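Local structure of F420-dependent methylenetetrahydromethanopterin dehydrogenase (Methanopyrus kandleri, 1QV9) at the interface of chains A and B. The protein catalyses the reversible, coenzyme F420-dependent reduction of methenyl-tetrahydromethanopterin to methylene-tetrahydromethanopterin in methanogenesis from CO2. Sequence-based numbering; all coordinates share one arbitrary frame. Chains: chain A/B, F420-dependent methylenetetrahydromethanopterin dehydrogenase.

The interface of chains A and B. Residues chain A 185-186, 189, 201, 204-205, 208; chain B 216, 219, 232-233, 236, 240.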
ATOM      1  N   ARG A 185      -9.986  11.354  20.975  1.00 17.70           N
ATOM      2  CA  ARG A 185     -10.743  10.741  19.903  1.00 16.84           C
ATOM      3  C   ARG A 185     -12.179  11.262  19.789  1.00 14.40           C
ATOM      4  O   ARG A 185     -12.643  11.622  18.693  1.00 15.98           O
ATOM      5  CB  ARG A 185     -10.734   9.221  20.127  1.00 19.50           C
ATOM      6  CG  ARG A 185     -11.517   8.437  19.114  1.00 24.68           C
ATOM      7  CD  ARG A 185     -12.597   7.596  19.728  1.00 25.77           C
ATOM      8  NE  ARG A 185     -12.160   6.714  20.809  1.00 18.67           N
ATOM      9  CZ  ARG A 185     -13.014   6.249  21.720  1.00 20.04           C
ATOM     10  NH1 ARG A 185     -12.604   5.445  22.688  1.00 21.57           N
ATOM     11  NH2 ARG A 185     -14.276   6.632  21.680  1.00 21.88           N
ATOM     12  N   ASN A 186     -12.876  11.365  20.919  1.00 17.61           N
ATOM     13  CA  ASN A 186     -14.259  11.812  20.856  1.00 17.17           C
ATOM     14  C   ASN A 186     -14.476  13.264  20.500  1.00 16.94           C
ATOM     15  O   ASN A 186     -15.571  13.646  20.102  1.00 19.19           O
ATOM     16  CB  ASN A 186     -15.007  11.453  22.141  1.00 19.12           C
ATOM     17  CG  ASN A 186     -15.325   9.947  22.220  1.00 20.18           C
ATOM     18  OD1 ASN A 186     -15.332   9.243  21.191  1.00 21.24           O
ATOM     19  ND2 ASN A 186     -15.601   9.454  23.438  1.00 23.61           N
ATOM     20  N   LEU A 189     -16.080  13.903  17.121  1.00 18.43           N
ATOM     21  CA  LEU A 189     -17.505  13.652  16.888  1.00 19.84           C
ATOM     22  C   LEU A 189     -18.301  14.915  16.639  1.00 21.63           C
ATOM     23  O   LEU A 189     -19.300  14.883  15.903  1.00 27.34           O
ATOM     24  CB  LEU A 189     -18.072  12.895  18.083  1.00 19.43           C
ATOM     25  CG  LEU A 189     -17.618  11.432  18.175  1.00 17.66           C
ATOM     26  CD1 LEU A 189     -17.918  10.892  19.573  1.00 18.57           C
ATOM     27  CD2 LEU A 189     -18.277  10.567  17.094  1.00 18.05           C
ATOM     28  N   VAL A 201     -14.270   8.443  10.972  1.00 14.64           N
ATOM     29  CA  VAL A 201     -14.078   7.231  11.742  1.00 13.48           C
ATOM     30  C   VAL A 201     -12.620   6.751  11.702  1.00 15.15           C
ATOM     31  O   VAL A 201     -12.053   6.282  12.726  1.00 14.80           O
ATOM     32  CB  VAL A 201     -15.073   6.162  11.239  1.00 18.84           C
ATOM     33  CG1 VAL A 201     -14.679   4.800  11.701  1.00 22.98           C
ATOM     34  CG2 VAL A 201     -16.489   6.540  11.767  1.00 17.44           C
HETATM   35  N   MSE A 204     -10.712   9.032  13.992  1.00 14.55           N
HETATM   36  CA  MSE A 204     -10.942   8.668  15.383  1.00 15.29           C
HETATM   37  C   MSE A 204     -10.089   7.461  15.732  1.00 13.06           C
HETATM   38  O   MSE A 204      -9.465   7.459  16.789  1.00 14.76           O
HETATM   39  CB  MSE A 204     -12.422   8.355  15.610  1.00 16.44           C
HETATM   40  CG  MSE A 204     -13.258   9.634  15.468  1.00 12.85           C
HETATM   41 SE   MSE A 204     -15.191   9.229  15.509  1.00 19.55          SE
HETATM   42  CE  MSE A 204     -15.195   8.177  17.070  1.00 17.76           C
ATOM     43  N   ALA A 205     -10.057   6.448  14.866  1.00 13.03           N
ATOM     44  CA  ALA A 205      -9.195   5.285  15.121  1.00 12.07           C
ATOM     45  C   ALA A 205      -7.735   5.756  15.258  1.00 13.45           C
ATOM     46  O   ALA A 205      -6.981   5.265  16.085  1.00 15.18           O
ATOM     47  CB  ALA A 205      -9.290   4.275  13.996  1.00 14.43           C
ATOM     48  N   GLU A 208      -7.263   7.283  18.682  1.00 12.70           N
ATOM     49  CA  GLU A 208      -7.353   6.297  19.760  1.00 16.20           C
ATOM     50  C   GLU A 208      -6.018   5.578  19.831  1.00 17.85           C
ATOM     51  O   GLU A 208      -5.445   5.406  20.927  1.00 16.27           O
ATOM     52  CB  GLU A 208      -8.494   5.301  19.511  1.00 14.16           C
ATOM     53  CG  GLU A 208      -8.554   4.246  20.630  1.00 16.70           C
ATOM     54  CD  GLU A 208      -9.080   4.809  21.928  1.00 19.53           C
ATOM     55  OE1 GLU A 208      -8.818   4.163  22.981  1.00 24.78           O
ATOM     56  OE2 GLU A 208      -9.723   5.890  21.917  1.00 19.83           O
TER
ATOM     57  N   VAL B 216     -13.096   0.290  23.034  1.00 19.10           N
ATOM     58  CA  VAL B 216     -13.863   1.135  22.139  1.00 17.55           C
ATOM     59  C   VAL B 216     -15.233   0.512  21.851  1.00 16.43           C
ATOM     60  O   VAL B 216     -16.250   1.192  21.908  1.00 18.17           O
ATOM     61  CB  VAL B 216     -13.057   1.382  20.831  1.00 17.10           C
ATOM     62  CG1 VAL B 216     -13.833   2.299  19.915  1.00 19.18           C
ATOM     63  CG2 VAL B 216     -11.706   1.992  21.182  1.00 18.26           C
ATOM     64  N   GLU B 219     -17.470   0.912  24.892  1.00 20.80           N
ATOM     65  CA  GLU B 219     -17.997   2.256  25.014  1.00 17.79           C
ATOM     66  C   GLU B 219     -19.142   2.487  24.028  1.00 20.84           C
ATOM     67  O   GLU B 219     -20.196   3.029  24.378  1.00 20.66           O
ATOM     68  CB  GLU B 219     -16.863   3.270  24.756  1.00 20.01           C
ATOM     69  CG  GLU B 219     -17.296   4.705  24.863  1.00 21.22           C
ATOM     70  CD  GLU B 219     -16.202   5.690  24.445  1.00 24.63           C
ATOM     71  OE1 GLU B 219     -15.008   5.394  24.641  1.00 24.47           O
ATOM     72  OE2 GLU B 219     -16.552   6.765  23.937  1.00 25.89           O
ATOM     73  N   PRO B 232     -20.347   6.093  15.029  1.00 16.71           N
ATOM     74  CA  PRO B 232     -18.942   6.345  14.635  1.00 16.13           C
ATOM     75  C   PRO B 232     -17.977   5.628  15.602  1.00 16.07           C
ATOM     76  O   PRO B 232     -16.905   5.121  15.181  1.00 16.02           O
ATOM     77  CB  PRO B 232     -18.783   7.860  14.801  1.00 16.02           C
ATOM     78  CG  PRO B 232     -20.136   8.377  14.508  1.00 19.37           C
ATOM     79  CD  PRO B 232     -21.134   7.349  15.015  1.00 18.45           C
ATOM     80  N   ILE B 233     -18.304   5.602  16.899  1.00 16.73           N
ATOM     81  CA  ILE B 233     -17.424   4.929  17.834  1.00 13.72           C
ATOM     82  C   ILE B 233     -17.219   3.439  17.507  1.00 15.40           C
ATOM     83  O   ILE B 233     -16.064   2.976  17.412  1.00 15.68           O
ATOM     84  CB  ILE B 233     -17.903   5.149  19.299  1.00 16.36           C
ATOM     85  CG1 ILE B 233     -17.719   6.626  19.697  1.00 16.51           C
ATOM     86  CG2 ILE B 233     -17.117   4.273  20.243  1.00 14.77           C
ATOM     87  CD1 ILE B 233     -18.459   7.003  21.023  1.00 18.38           C
ATOM     88  N   SER B 236     -15.097   2.972  14.480  1.00 13.57           N
ATOM     89  CA  SER B 236     -13.673   3.302  14.632  1.00 13.61           C
ATOM     90  C   SER B 236     -12.960   2.074  15.247  1.00 12.74           C
ATOM     91  O   SER B 236     -11.794   1.817  14.984  1.00 16.14           O
ATOM     92  CB  SER B 236     -13.470   4.568  15.502  1.00 16.93           C
ATOM     93  OG  SER B 236     -13.712   4.344  16.901  1.00 17.12           O
HETATM   94  N   MSE B 240      -9.686   0.212  13.546  1.00 14.59           N
HETATM   95  CA  MSE B 240      -8.483  -0.145  14.289  1.00 12.27           C
HETATM   96  C   MSE B 240      -8.110  -1.622  14.043  1.00 13.24           C
HETATM   97  O   MSE B 240      -6.947  -1.939  13.810  1.00 14.51           O
HETATM   98  CB  MSE B 240      -8.730   0.048  15.783  1.00 13.89           C
HETATM   99  CG  MSE B 240      -8.735   1.468  16.246  1.00 12.81           C
HETATM  100 SE   MSE B 240      -9.554   1.605  18.047  1.00 19.79          SE
HETATM  101  CE  MSE B 240      -8.241   0.868  19.125  1.00 17.21           C
TER
HETATM  102  O   HOH W   1     -13.301   3.498  25.149  1.00 34.67           O
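Helix-to-helix packing joins chains A and B here, with a charged cluster at one end and an apolar seam beside it. A:Arg185, first residue of the 3-10 helix 185-190, leaves its backbone with CG anti to N (chi1 178°), bends at chi2 and chi3, and turns its guanidinium toward chain B. Its CB, CG and CD serve as the stem; the polar contacts start at NE, which lies 2.8 Å from A:Glu208 OE2 in a same-chain salt bridge. NH1 bonds to that same carboxylate oxygen, so this side-on grip by NE and NH1, with B:Glu219 also in the guanidinium plane, probably holds the group's rotation. NH1 also crosses to B:Glu219 OE1 at 3.1 Å, a salt bridge met tip to tip with the two planes 32° apart; water 1, 2.6 Å from B:Glu219 OE1, links the same pair. NH2 adds weak bonds to both oxygens of B:Glu219 and to A:Asn186 OD1. The extended B:Glu219 is held from a second direction by A:Asn186, whose ND2 donates a nearly straight bond of 2.9 Å to the syn lone pair of OE2, the amide perpendicular to the carboxylate. An alanine in place of A:Arg185 would probably loosen B:Glu219, which would keep its bond from A:Asn186, and would leave the carboxylates of A:Glu208 and B:Glu219 without the guanidinium between them. Alongside, A:Leu189 CD2 packs on B:Pro232 CB at 3.6 Å, and A:Met204, a selenomethionine, lays SE near the same proline and CE toward B:Ile233. Farther along, A:Ala205 CB meets CG of selenomethionine B:Met240 at 3.6 Å, while A:Val201 CG1 presses against B:Ser236 CA at 3.4 Å. Repeated by the two-fold axis, the patch helps hold together two subunits of the hexamer, a trimer of dimers.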